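Local coordinates for beta-lactamase domain protein (Burkholderia ambifaria, PDB 5I0P) that probably acts as a metal-dependent hydrolase of the metallo-beta-lactamase superfamily, holding two zinc ions in its active site, at residues Arg97-His102 with Cys218-Glu223; Asp196-Gly201 with Trp205-Gly210; Thr101-Asp106 with Tyr134-Leu139. All coordinates share one frame; numbering follows the deposited sequence.

Contact 1 of 3, residues Arg97-His102 with Cys218-Glu223; sequences RVLVTH and CALHSE. With ZN (zinc ion), chain E.
L99 and L220 reach toward each other from two different strands and meet tip to tip, CD2 of L99 lying 3.8 Å from CD1 of L220. L99 has its CG anti to the backbone N (chi1 -161°), which swings both methyl groups across to the facing leucine. Two residues further along, the chains come close enough for a backbone bond: C218 N donates to T101 O at 2.7 Å, nearly straight (166°) and in the carbonyl plane. T101 CG2 lies 3.2 Å from C218 O, while C218 CB lies 3.5 Å from T101 O. Each backbone oxygen is thus flanked by carbon of the other residue. The arrangement belongs to the alpha-beta/beta-alpha sandwich of the metallo-beta-lactamase fold: strand 95-99 is part of one sheet, strand 217-222 of the other, and the leucines meet in the interior between them. W205 and V207 of the neighbouring strand also pack on L220, and W128 on L99. Just past strand 95-99 the chain enters the metal site. There H102 ND1 donates to T101 OG1 at 2.9 Å, the hydroxyl sitting 15° out of the imidazole plane, and this bond helps fix the ring's rotation. At the far side of the ring, NE2 binds zinc at 2.4 Å, a metal ion completed by H104, H213 and D232.

Contact 2 of 3, residues Asp196-Gly201 with Trp205-Gly210; sequences DAVKIG and WRVVTG
W205 and I200 both carry their CG or CG1 anti to the carbonyl carbon, with chi1 of -61° and -53°, and these torsions bring the indole and the isoleucine branch together on one side of the strand pair. The two side chains cross at about a right angle. I200 CB lies 3.6 Å from W205 CD1, and CG1 and CD1 of the isoleucine crowd the same carbon, so the pyrrole part of the indole does the touching. The V198 carbonyl oxygen sits at the indole edge, near its plane. A water ties the pair further, accepting from W205 NE1 at 2.9 Å and donating to I200 O, which gives the indole N-H a partner. V198 and V207 meet on the same face through their CG2 methyls at 4.0 Å, and V207 CG2 also rests on D196 CB. The opposite face carries A197 and R206. R206 is bent at chi2 and chi3, so that its guanidinium folds back across the neighbouring strand; D196 O lies over one face of the group, off toward its rim, but the approach of NH2 to A197 CB is tight and the exact placing of the guanidinium doubtful. Three backbone bonds hold the strands: V198 N to W205 O at 2.7 Å, W205 N to V198 O at 2.9 Å, and V207 N to D196 O at 2.8 Å. V198 with W205 is a hydrogen-bonded antiparallel pair, A197 with R206 a non-hydrogen-bonded one. L220 of strand 217-222 packs on W205 and V207, and L56 on I200 and W205. This is a beta hairpin, its first strand, 197-200, forming an edge of the second sheet of the metallo-beta-lactamase sandwich.

Contact 3 of 3, residues Thr101-Asp106 with Tyr134-Leu139; sequences THCHPD and YMFGCL. With ZN (zinc ion), chain E.
C103, whose side chain packs on F136 and G137, directly precedes H104, and H104 ND1 makes the shortest polar bond here, to zinc at 2.1 Å. C103 carries its SG between the backbone N and the carbonyl carbon (chi1 69°), which sends the sulfur out to the helix 131-141. The sulfur comes 3.5 Å from F136 CD2. It lies 4.8 Å from the centroid of the phenyl ring, 71° off the ring normal, an oblique sulfur-aromatic contact. C103 CB meets the helix at G137, 3.9 Å from G137 CA. The glycine lets the loop backbone come close, the CA atoms of C103 and G137 being nearest neighbours across the contact at 5.2 Å. Polar links to residues nearby pin the loop further: C103 N donates to E133 OE1, from the same helix, and C103 O bonds Y178 OH. P215 also touches F136. The residues H102, H104, D106 and H107 form the HxHxDH motif of the superfamily. H104 is here the N-cap of helix 105-108. H102 and H104 share one zinc, whereas D106 serves the second. The chemistry thus divides: C103 is fixed on the helix by its sulfur, its CB and its N-H, while the histidines on either side of it in sequence turn to the metal. E133 also touches H102, so E133 and C103 are probably second-shell residues that help hold the H102-H104 turn.

How the contacts relate
Contacts 1 and 3 share T101 and H102 and both reach the same zinc; their centres are about 14 Å apart. Contact 1 ties the start of the metal-binding loop to strand 217-222, and contact 3 ties its continuation to helix 131-141. Contact 2 lies one strand further out: its centre is about 6 Å from that of contact 1, and R206 N to H221 O (2.6 Å) and V208 N to A219 O (2.8 Å) are probable hydrogen bonds between adjacent strands. From contact 3 it stands apart, about 7 Å between nearest atoms. The V207 side chain is about 11 Å from that of H102, so contact 2 lies away from the metal site.

Contact 1 of 3, residues Arg97-His102 with Cys218-Glu223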
ATOM      1  N   ARG A  97      18.119   7.300   6.357  1.00 43.52           N
ATOM      2  CA  ARG A  97      16.756   7.767   6.554  1.00 39.22           C
ATOM      3  C   ARG A  97      15.833   6.589   6.261  1.00 37.87           C
ATOM      4  O   ARG A  97      16.219   5.617   5.604  1.00 32.82           O
ATOM      5  CB  ARG A  97      16.420   8.975   5.654  1.00 34.07           C
ATOM      6  CG  ARG A  97      16.530   8.711   4.168  1.00 29.10           C
ATOM      7  CD  ARG A  97      16.147   9.883   3.315  1.00 29.25           C
ATOM      8  NE  ARG A  97      16.787   9.743   2.016  1.00 35.87           N
ATOM      9  CZ  ARG A  97      16.858  10.696   1.094  1.00 41.17           C
ATOM     10  NH1 ARG A  97      16.308  11.883   1.337  1.00 50.34           N
ATOM     11  NH2 ARG A  97      17.512  10.481  -0.048  1.00 37.97           N
ATOM     12  N   VAL A  98      14.622   6.669   6.787  1.00 28.10           N
ATOM     13  CA  VAL A  98      13.609   5.664   6.528  1.00 31.21           C
ATOM     14  C   VAL A  98      12.449   6.341   5.799  1.00 35.28           C
ATOM     15  O   VAL A  98      11.862   7.316   6.301  1.00 28.35           O
ATOM     16  CB  VAL A  98      13.142   4.983   7.817  1.00 29.74           C
ATOM     17  CG1 VAL A  98      12.073   3.983   7.497  1.00 23.65           C
ATOM     18  CG2 VAL A  98      14.330   4.323   8.514  1.00 31.84           C
ATOM     19  N   LEU A  99      12.131   5.830   4.615  1.00 30.80           N
ATOM     20  CA  LEU A  99      11.035   6.323   3.810  1.00 30.35           C
ATOM     21  C   LEU A  99       9.905   5.302   3.835  1.00 34.24           C
ATOM     22  O   LEU A  99      10.154   4.101   3.757  1.00 41.91           O
ATOM     23  CB  LEU A  99      11.532   6.573   2.399  1.00 31.43           C
ATOM     24  CG  LEU A  99      10.714   7.471   1.512  1.00 35.56           C
ATOM     25  CD1 LEU A  99      11.599   8.129   0.489  1.00 23.73           C
ATOM     26  CD2 LEU A  99       9.622   6.610   0.831  1.00 37.20           C
ATOM     27  N   VAL A 100       8.663   5.770   3.964  1.00 34.18           N
ATOM     28  CA  VAL A 100       7.502   4.888   4.096  1.00 28.89           C
ATOM     29  C   VAL A 100       6.424   5.250   3.070  1.00 24.85           C
ATOM     30  O   VAL A 100       6.013   6.412   2.970  1.00 21.71           O
ATOM     31  CB  VAL A 100       6.935   4.922   5.526  1.00 26.66           C
ATOM     32  CG1 VAL A 100       5.577   4.205   5.579  1.00 25.65           C
ATOM     33  CG2 VAL A 100       7.943   4.283   6.468  1.00 24.08           C
ATOM     34  N   THR A 101       5.946   4.248   2.328  1.00 18.67           N
ATOM     35  CA  THR A 101       4.975   4.515   1.273  1.00 22.67           C
ATOM     36  C   THR A 101       3.611   4.935   1.829  1.00 25.12           C
ATOM     37  O   THR A 101       2.925   5.787   1.243  1.00 23.06           O
ATOM     38  CB  THR A 101       4.835   3.277   0.365  1.00 18.92           C
ATOM     39  OG1 THR A 101       4.465   2.122   1.133  1.00 23.59           O
ATOM     40  CG2 THR A 101       6.103   2.992  -0.380  1.00 18.41           C
ATOM     41  N   HIS A 102       3.182   4.323   2.922  1.00 17.86           N
ATOM     42  CA  HIS A 102       1.856   4.573   3.442  1.00 17.76           C
ATOM     43  C   HIS A 102       1.765   3.867   4.788  1.00 28.53           C
ATOM     44  O   HIS A 102       2.661   3.103   5.158  1.00 22.94           O
ATOM     45  CB  HIS A 102       0.756   4.134   2.459  1.00 21.99           C
ATOM     46  CG  HIS A 102       0.629   2.650   2.241  1.00 25.56           C
ATOM     47  ND1 HIS A 102       1.589   1.889   1.601  1.00 25.48           N
ATOM     48  CD2 HIS A 102      -0.380   1.797   2.540  1.00 22.15           C
ATOM     49  CE1 HIS A 102       1.181   0.638   1.520  1.00 20.68           C
ATOM     50  NE2 HIS A 102      -0.010   0.559   2.085  1.00 24.39           N
ATOM     51  N   CYS A 218       2.388   6.983  -1.118  1.00 28.15           N
ATOM     52  CA  CYS A 218       3.590   7.476  -1.794  1.00 30.68           C
ATOM     53  C   CYS A 218       4.214   6.335  -2.582  1.00 28.39           C
ATOM     54  O   CYS A 218       4.743   5.393  -1.995  1.00 30.94           O
ATOM     55  CB  CYS A 218       4.613   8.067  -0.815  1.00 27.07           C
ATOM     56  SG  CYS A 218       6.215   8.422  -1.629  1.00 36.30           S
ATOM     57  N   ALA A 219       4.123   6.412  -3.900  1.00 25.52           N
ATOM     58  CA  ALA A 219       4.920   5.595  -4.805  1.00 22.08           C
ATOM     59  C   ALA A 219       6.055   6.467  -5.331  1.00 37.65           C
ATOM     60  O   ALA A 219       5.953   7.700  -5.362  1.00 31.75           O
ATOM     61  CB  ALA A 219       4.095   5.034  -5.957  1.00 22.17           C
ATOM     62  N   LEU A 220       7.168   5.829  -5.666  1.00 23.13           N
ATOM     63  CA  LEU A 220       8.356   6.542  -6.095  1.00 27.43           C
ATOM     64  C   LEU A 220       8.682   6.155  -7.520  1.00 28.17           C
ATOM     65  O   LEU A 220       8.867   4.966  -7.811  1.00 35.04           O
ATOM     66  CB  LEU A 220       9.534   6.229  -5.161  1.00 30.30           C
ATOM     67  CG  LEU A 220       9.286   6.662  -3.713  1.00 23.49           C
ATOM     68  CD1 LEU A 220      10.361   6.103  -2.863  1.00 23.50           C
ATOM     69  CD2 LEU A 220       9.191   8.218  -3.590  1.00 24.06           C
ATOM     70  N   HIS A 221       8.810   7.154  -8.390  1.00 26.08           N
ATOM     71  CA  HIS A 221       9.046   6.915  -9.807  1.00 32.62           C
ATOM     72  C   HIS A 221      10.393   7.491 -10.230  1.00 39.72           C
ATOM     73  O   HIS A 221      10.628   8.697 -10.093  1.00 38.87           O
ATOM     74  CB  HIS A 221       7.935   7.528 -10.654  1.00 28.54           C
ATOM     75  CG  HIS A 221       8.062   7.204 -12.106  1.00 30.97           C
ATOM     76  ND1 HIS A 221       7.641   8.054 -13.103  1.00 31.93           N
ATOM     77  CD2 HIS A 221       8.589   6.120 -12.729  1.00 31.34           C
ATOM     78  CE1 HIS A 221       7.896   7.505 -14.278  1.00 35.18           C
ATOM     79  NE2 HIS A 221       8.477   6.335 -14.079  1.00 31.21           N
ATOM     80  N   SER A 222      11.274   6.625 -10.755  1.00 41.62           N
ATOM     81  CA  SER A 222      12.561   7.039 -11.336  1.00 36.92           C
ATOM     82  C   SER A 222      12.435   6.966 -12.852  1.00 34.76           C
ATOM     83  O   SER A 222      12.651   5.918 -13.459  1.00 49.53           O
ATOM     84  CB  SER A 222      13.695   6.153 -10.831  1.00 32.44           C
ATOM     85  OG  SER A 222      14.905   6.533 -11.426  1.00 39.03           O
ATOM     86  N   GLU A 223      12.164   8.108 -13.468  1.00 40.07           N
ATOM     87  CA  GLU A 223      11.762   8.122 -14.872  1.00 37.21           C
ATOM     88  C   GLU A 223      12.925   7.825 -15.813  1.00 36.68           C
ATOM     89  O   GLU A 223      12.739   7.144 -16.825  1.00 35.13           O
ATOM     90  CB  GLU A 223      11.131   9.472 -15.181  1.00 39.81           C
ATOM     91  CG  GLU A 223      10.687   9.675 -16.604  1.00 53.11           C
ATOM     92  CD  GLU A 223       9.901  10.963 -16.758  1.00 68.67           C
ATOM     93  OE1 GLU A 223       9.418  11.496 -15.725  1.00 72.07           O
ATOM     94  OE2 GLU A 223       9.768  11.443 -17.906  1.00 74.65           O
TER
HETATM   95 ZN    ZN E 400      -1.545  -1.303   2.221  1.00 50.66          ZN

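Contact 2 of 3, residues Asp196-Gly201 with Trp205-Gly210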
ATOM      1  N   ASP A 196       7.278  15.813  -5.552  1.00 31.89           N
ATOM      2  CA  ASP A 196       8.623  16.038  -5.030  1.00 33.89           C
ATOM      3  C   ASP A 196       9.635  15.204  -5.788  1.00 38.07           C
ATOM      4  O   ASP A 196       9.348  14.087  -6.239  1.00 40.37           O
ATOM      5  CB  ASP A 196       8.719  15.692  -3.547  1.00 35.91           C
ATOM      6  CG  ASP A 196       8.020  16.695  -2.676  1.00 41.99           C
ATOM      7  OD1 ASP A 196       7.573  17.730  -3.216  1.00 46.40           O
ATOM      8  OD2 ASP A 196       7.925  16.451  -1.457  1.00 44.99           O
ATOM      9  N   ALA A 197      10.804  15.777  -5.953  1.00 41.55           N
ATOM     10  CA  ALA A 197      11.959  15.104  -6.514  1.00 41.76           C
ATOM     11  C   ALA A 197      12.831  14.696  -5.347  1.00 34.25           C
ATOM     12  O   ALA A 197      13.311  15.553  -4.611  1.00 39.57           O
ATOM     13  CB  ALA A 197      12.715  16.049  -7.442  1.00 42.89           C
ATOM     14  N   VAL A 198      13.020  13.409  -5.155  1.00 39.40           N
ATOM     15  CA  VAL A 198      13.829  12.930  -4.047  1.00 38.11           C
ATOM     16  C   VAL A 198      15.076  12.293  -4.648  1.00 39.42           C
ATOM     17  O   VAL A 198      15.000  11.228  -5.270  1.00 34.95           O
ATOM     18  CB  VAL A 198      13.065  11.927  -3.176  1.00 37.81           C
ATOM     19  CG1 VAL A 198      13.795  11.731  -1.851  1.00 38.90           C
ATOM     20  CG2 VAL A 198      11.620  12.332  -3.004  1.00 31.47           C
ATOM     21  N   LYS A 199      16.220  12.946  -4.506  1.00 43.09           N
ATOM     22  CA  LYS A 199      17.469  12.360  -4.977  1.00 38.07           C
ATOM     23  C   LYS A 199      17.902  11.235  -4.035  1.00 39.28           C
ATOM     24  O   LYS A 199      18.029  11.430  -2.818  1.00 40.35           O
ATOM     25  CB  LYS A 199      18.555  13.433  -5.091  1.00 33.39           C
ATOM     26  N   ILE A 200      18.109  10.045  -4.590  1.00 37.41           N
ATOM     27  CA  ILE A 200      18.624   8.918  -3.828  1.00 40.16           C
ATOM     28  C   ILE A 200      19.711   8.251  -4.666  1.00 42.96           C
ATOM     29  O   ILE A 200      19.432   7.746  -5.765  1.00 35.39           O
ATOM     30  CB  ILE A 200      17.520   7.919  -3.444  1.00 39.10           C
ATOM     31  CG1 ILE A 200      16.372   8.658  -2.723  1.00 38.02           C
ATOM     32  CG2 ILE A 200      18.107   6.751  -2.606  1.00 27.96           C
ATOM     33  CD1 ILE A 200      15.192   7.755  -2.213  1.00 37.28           C
ATOM     34  N   GLY A 201      20.951   8.279  -4.159  1.00 41.51           N
ATOM     35  CA  GLY A 201      22.045   7.765  -4.948  1.00 32.27           C
ATOM     36  C   GLY A 201      22.030   8.493  -6.269  1.00 33.32           C
ATOM     37  O   GLY A 201      21.876   9.722  -6.320  1.00 33.99           O
ATOM     38  N   TRP A 205      14.004  10.106  -7.695  1.00 45.01           N
ATOM     39  CA  TRP A 205      12.713   9.445  -7.535  1.00 38.65           C
ATOM     40  C   TRP A 205      11.645  10.518  -7.356  1.00 42.64           C
ATOM     41  O   TRP A 205      11.771  11.390  -6.478  1.00 49.32           O
ATOM     42  CB  TRP A 205      12.725   8.521  -6.333  1.00 26.97           C
ATOM     43  CG  TRP A 205      13.692   7.434  -6.408  1.00 38.52           C
ATOM     44  CD1 TRP A 205      14.996   7.461  -5.983  1.00 41.18           C
ATOM     45  CD2 TRP A 205      13.456   6.106  -6.905  1.00 40.81           C
ATOM     46  NE1 TRP A 205      15.581   6.234  -6.188  1.00 40.67           N
ATOM     47  CE2 TRP A 205      14.659   5.381  -6.744  1.00 39.71           C
ATOM     48  CE3 TRP A 205      12.338   5.453  -7.457  1.00 41.40           C
ATOM     49  CZ2 TRP A 205      14.783   4.042  -7.133  1.00 31.21           C
ATOM     50  CZ3 TRP A 205      12.460   4.112  -7.834  1.00 32.06           C
ATOM     51  CH2 TRP A 205      13.681   3.430  -7.679  1.00 32.88           C
ATOM     52  N   ARG A 206      10.627  10.483  -8.209  1.00 30.54           N
ATOM     53  CA  ARG A 206       9.530  11.440  -8.168  1.00 29.66           C
ATOM     54  C   ARG A 206       8.393  10.886  -7.306  1.00 26.72           C
ATOM     55  O   ARG A 206       7.971   9.746  -7.493  1.00 33.93           O
ATOM     56  CB  ARG A 206       9.072  11.723  -9.602  1.00 39.30           C
ATOM     57  CG  ARG A 206       7.964  12.760  -9.742  1.00 57.50           C
ATOM     58  CD  ARG A 206       8.281  13.750 -10.855  1.00 67.38           C
ATOM     59  NE  ARG A 206       9.615  14.340 -10.714  1.00 71.34           N
ATOM     60  CZ  ARG A 206       9.852  15.524 -10.156  1.00 73.69           C
ATOM     61  NH1 ARG A 206       8.849  16.251  -9.686  1.00 75.01           N
ATOM     62  NH2 ARG A 206      11.089  15.990 -10.079  1.00 72.49           N
ATOM     63  N   VAL A 207       7.891  11.682  -6.364  1.00 26.49           N
ATOM     64  CA  VAL A 207       6.764  11.219  -5.566  1.00 25.39           C
ATOM     65  C   VAL A 207       5.508  11.185  -6.418  1.00 34.70           C
ATOM     66  O   VAL A 207       5.133  12.188  -7.037  1.00 36.10           O
ATOM     67  CB  VAL A 207       6.539  12.115  -4.345  1.00 30.90           C
ATOM     68  CG1 VAL A 207       5.154  11.802  -3.707  1.00 24.48           C
ATOM     69  CG2 VAL A 207       7.654  11.916  -3.317  1.00 26.38           C
ATOM     70  N   VAL A 208       4.849  10.030  -6.454  1.00 35.82           N
ATOM     71  CA  VAL A 208       3.580   9.864  -7.150  1.00 37.06           C
ATOM     72  C   VAL A 208       2.550   9.409  -6.118  1.00 34.46           C
ATOM     73  O   VAL A 208       2.659   8.306  -5.558  1.00 27.31           O
ATOM     74  CB  VAL A 208       3.698   8.887  -8.329  1.00 37.85           C
ATOM     75  CG1 VAL A 208       2.334   8.684  -8.995  1.00 31.31           C
ATOM     76  CG2 VAL A 208       4.721   9.427  -9.342  1.00 25.85           C
ATOM     77  N   THR A 209       1.594  10.288  -5.801  1.00 38.49           N
ATOM     78  CA  THR A 209       0.605   9.985  -4.767  1.00 38.52           C
ATOM     79  C   THR A 209      -0.559   9.209  -5.362  1.00 28.82           C
ATOM     80  O   THR A 209      -0.995   9.488  -6.480  1.00 29.29           O
ATOM     81  CB  THR A 209       0.058  11.248  -4.119  1.00 37.06           C
ATOM     82  OG1 THR A 209      -0.533  12.063  -5.133  1.00 45.50           O
ATOM     83  CG2 THR A 209       1.167  12.017  -3.490  1.00 32.57           C
ATOM     84  N   GLY A 210      -1.089   8.287  -4.576  1.00 26.71           N
ATOM     85  CA  GLY A 210      -2.235   7.498  -4.980  1.00 30.99           C
ATOM     86  C   GLY A 210      -3.285   7.539  -3.890  1.00 27.98           C
ATOM     87  O   GLY A 210      -2.985   7.767  -2.727  1.00 25.88           O
TER
HETATM   88  O   HOH W   1      18.253   5.308  -6.615  1.00 31.90           O

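Contact 3 of 3, residues Thr101-Asp106 with Tyr134-Leu139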
ATOM      1  N   THR A 101       5.946   4.248   2.328  1.00 18.67           N
ATOM      2  CA  THR A 101       4.975   4.515   1.273  1.00 22.67           C
ATOM      3  C   THR A 101       3.611   4.935   1.829  1.00 25.12           C
ATOM      4  O   THR A 101       2.925   5.787   1.243  1.00 23.06           O
ATOM      5  CB  THR A 101       4.835   3.277   0.365  1.00 18.92           C
ATOM      6  OG1 THR A 101       4.465   2.122   1.133  1.00 23.59           O
ATOM      7  CG2 THR A 101       6.103   2.992  -0.380  1.00 18.41           C
ATOM      8  N   HIS A 102       3.182   4.323   2.922  1.00 17.86           N
ATOM      9  CA  HIS A 102       1.856   4.573   3.442  1.00 17.76           C
ATOM     10  C   HIS A 102       1.765   3.867   4.788  1.00 28.53           C
ATOM     11  O   HIS A 102       2.661   3.103   5.158  1.00 22.94           O
ATOM     12  CB  HIS A 102       0.756   4.134   2.459  1.00 21.99           C
ATOM     13  CG  HIS A 102       0.629   2.650   2.241  1.00 25.56           C
ATOM     14  ND1 HIS A 102       1.589   1.889   1.601  1.00 25.48           N
ATOM     15  CD2 HIS A 102      -0.380   1.797   2.540  1.00 22.15           C
ATOM     16  CE1 HIS A 102       1.181   0.638   1.520  1.00 20.68           C
ATOM     17  NE2 HIS A 102      -0.010   0.559   2.085  1.00 24.39           N
ATOM     18  N   CYS A 103       0.684   4.145   5.532  1.00 21.26           N
ATOM     19  CA  CYS A 103       0.683   3.867   6.965  1.00 21.89           C
ATOM     20  C   CYS A 103       0.202   2.468   7.338  1.00 23.73           C
ATOM     21  O   CYS A 103       0.091   2.173   8.540  1.00 24.55           O
ATOM     22  CB  CYS A 103      -0.175   4.901   7.713  1.00 24.70           C
ATOM     23  SG  CYS A 103      -1.954   4.768   7.383  1.00 38.48           S
ATOM     24  N   HIS A 104      -0.105   1.606   6.368  1.00 23.08           N
ATOM     25  CA  HIS A 104      -0.544   0.261   6.742  1.00 27.64           C
ATOM     26  C   HIS A 104       0.564  -0.459   7.508  1.00 26.10           C
ATOM     27  O   HIS A 104       1.767  -0.259   7.247  1.00 22.95           O
ATOM     28  CB  HIS A 104      -0.987  -0.544   5.522  1.00 25.75           C
ATOM     29  CG  HIS A 104      -2.272  -0.039   4.940  1.00 31.48           C
ATOM     30  ND1 HIS A 104      -2.641  -0.243   3.631  1.00 40.30           N
ATOM     31  CD2 HIS A 104      -3.249   0.719   5.487  1.00 37.27           C
ATOM     32  CE1 HIS A 104      -3.796   0.354   3.400  1.00 35.95           C
ATOM     33  NE2 HIS A 104      -4.187   0.943   4.510  1.00 33.20           N
ATOM     34  N   PRO A 105       0.176  -1.289   8.477  1.00 20.93           N
ATOM     35  CA  PRO A 105       1.140  -1.782   9.478  1.00 26.15           C
ATOM     36  C   PRO A 105       2.334  -2.544   8.885  1.00 34.35           C
ATOM     37  O   PRO A 105       3.444  -2.484   9.446  1.00 41.20           O
ATOM     38  CB  PRO A 105       0.282  -2.701  10.354  1.00 24.94           C
ATOM     39  CG  PRO A 105      -1.088  -2.324  10.061  1.00 29.39           C
ATOM     40  CD  PRO A 105      -1.163  -1.851   8.670  1.00 19.51           C
ATOM     41  N   ASP A 106       2.130  -3.288   7.791  1.00 28.24           N
ATOM     42  CA  ASP A 106       3.242  -4.026   7.220  1.00 30.95           C
ATOM     43  C   ASP A 106       4.276  -3.088   6.587  1.00 31.86           C
ATOM     44  O   ASP A 106       5.443  -3.484   6.450  1.00 30.05           O
ATOM     45  CB  ASP A 106       2.740  -5.115   6.234  1.00 27.62           C
ATOM     46  CG  ASP A 106       1.664  -4.620   5.240  1.00 34.74           C
ATOM     47  OD1 ASP A 106       1.725  -5.029   4.047  1.00 39.85           O
ATOM     48  OD2 ASP A 106       0.765  -3.839   5.626  1.00 34.86           O
ATOM     49  N   TYR A 134       1.263   9.812   7.545  1.00 33.04           N
ATOM     50  CA  TYR A 134       1.852   9.955   8.865  1.00 26.01           C
ATOM     51  C   TYR A 134       0.795  10.322   9.894  1.00 24.25           C
ATOM     52  O   TYR A 134       0.674   9.667  10.932  1.00 30.28           O
ATOM     53  CB  TYR A 134       2.963  11.000   8.830  1.00 28.63           C
ATOM     54  CG  TYR A 134       3.566  11.237  10.198  1.00 25.52           C
ATOM     55  CD1 TYR A 134       4.427  10.329  10.771  1.00 28.07           C
ATOM     56  CD2 TYR A 134       3.227  12.345  10.927  1.00 24.50           C
ATOM     57  CE1 TYR A 134       4.959  10.555  12.048  1.00 37.55           C
ATOM     58  CE2 TYR A 134       3.723  12.569  12.190  1.00 24.82           C
ATOM     59  CZ  TYR A 134       4.597  11.684  12.754  1.00 32.39           C
ATOM     60  OH  TYR A 134       5.108  11.941  14.028  1.00 32.62           O
ATOM     61  N   MET A 135      -0.012  11.339   9.596  1.00 24.04           N
ATOM     62  CA  MET A 135      -1.084  11.772  10.493  1.00 28.37           C
ATOM     63  C   MET A 135      -2.069  10.634  10.776  1.00 34.41           C
ATOM     64  O   MET A 135      -2.361  10.322  11.936  1.00 33.29           O
ATOM     65  CB  MET A 135      -1.815  12.943   9.839  1.00 36.25           C
ATOM     66  CG  MET A 135      -1.912  14.194  10.657  1.00 45.99           C
ATOM     67  SD  MET A 135      -0.321  14.851  11.049  1.00 47.52           S
ATOM     68  CE  MET A 135      -0.436  16.427  10.202  1.00 48.94           C
ATOM     69  N   PHE A 136      -2.565   9.970   9.723  1.00 32.87           N
ATOM     70  CA  PHE A 136      -3.470   8.843   9.923  1.00 34.66           C
ATOM     71  C   PHE A 136      -2.808   7.739  10.736  1.00 34.67           C
ATOM     72  O   PHE A 136      -3.436   7.157  11.633  1.00 30.72           O
ATOM     73  CB  PHE A 136      -3.945   8.269   8.589  1.00 30.85           C
ATOM     74  CG  PHE A 136      -5.112   7.360   8.733  1.00 30.75           C
ATOM     75  CD1 PHE A 136      -6.153   7.700   9.559  1.00 32.86           C
ATOM     76  CD2 PHE A 136      -5.150   6.139   8.083  1.00 38.09           C
ATOM     77  CE1 PHE A 136      -7.234   6.846   9.719  1.00 39.64           C
ATOM     78  CE2 PHE A 136      -6.229   5.272   8.236  1.00 31.68           C
ATOM     79  CZ  PHE A 136      -7.272   5.625   9.059  1.00 29.13           C
ATOM     80  N   GLY A 137      -1.544   7.427  10.420  1.00 28.86           N
ATOM     81  CA  GLY A 137      -0.806   6.454  11.210  1.00 32.08           C
ATOM     82  C   GLY A 137      -0.728   6.849  12.672  1.00 41.47           C
ATOM     83  O   GLY A 137      -0.936   6.022  13.566  1.00 44.86           O
ATOM     84  N   CYS A 138      -0.435   8.120  12.938  1.00 39.98           N
ATOM     85  CA  CYS A 138      -0.428   8.583  14.315  1.00 40.30           C
ATOM     86  C   CYS A 138      -1.799   8.401  14.947  1.00 42.22           C
ATOM     87  O   CYS A 138      -1.916   7.857  16.051  1.00 36.90           O
ATOM     88  CB  CYS A 138       0.034  10.037  14.375  1.00 38.98           C
ATOM     89  SG  CYS A 138       1.802  10.152  14.035  1.00 48.68           S
ATOM     90  N   LEU A 139      -2.854   8.821  14.241  1.00 47.55           N
ATOM     91  CA  LEU A 139      -4.201   8.681  14.786  1.00 46.31           C
ATOM     92  C   LEU A 139      -4.485   7.238  15.171  1.00 50.66           C
ATOM     93  O   LEU A 139      -5.011   6.965  16.256  1.00 56.00           O
ATOM     94  CB  LEU A 139      -5.233   9.189  13.784  1.00 40.94           C
ATOM     95  CG  LEU A 139      -6.223  10.111  14.486  1.00 46.25           C
ATOM     96  CD1 LEU A 139      -5.445  11.040  15.415  1.00 45.45           C
ATOM     97  CD2 LEU A 139      -7.069  10.907  13.503  1.00 44.68           C
TER
HETATM   98 ZN    ZN E 400      -1.545  -1.303   2.221  1.00 50.66          ZN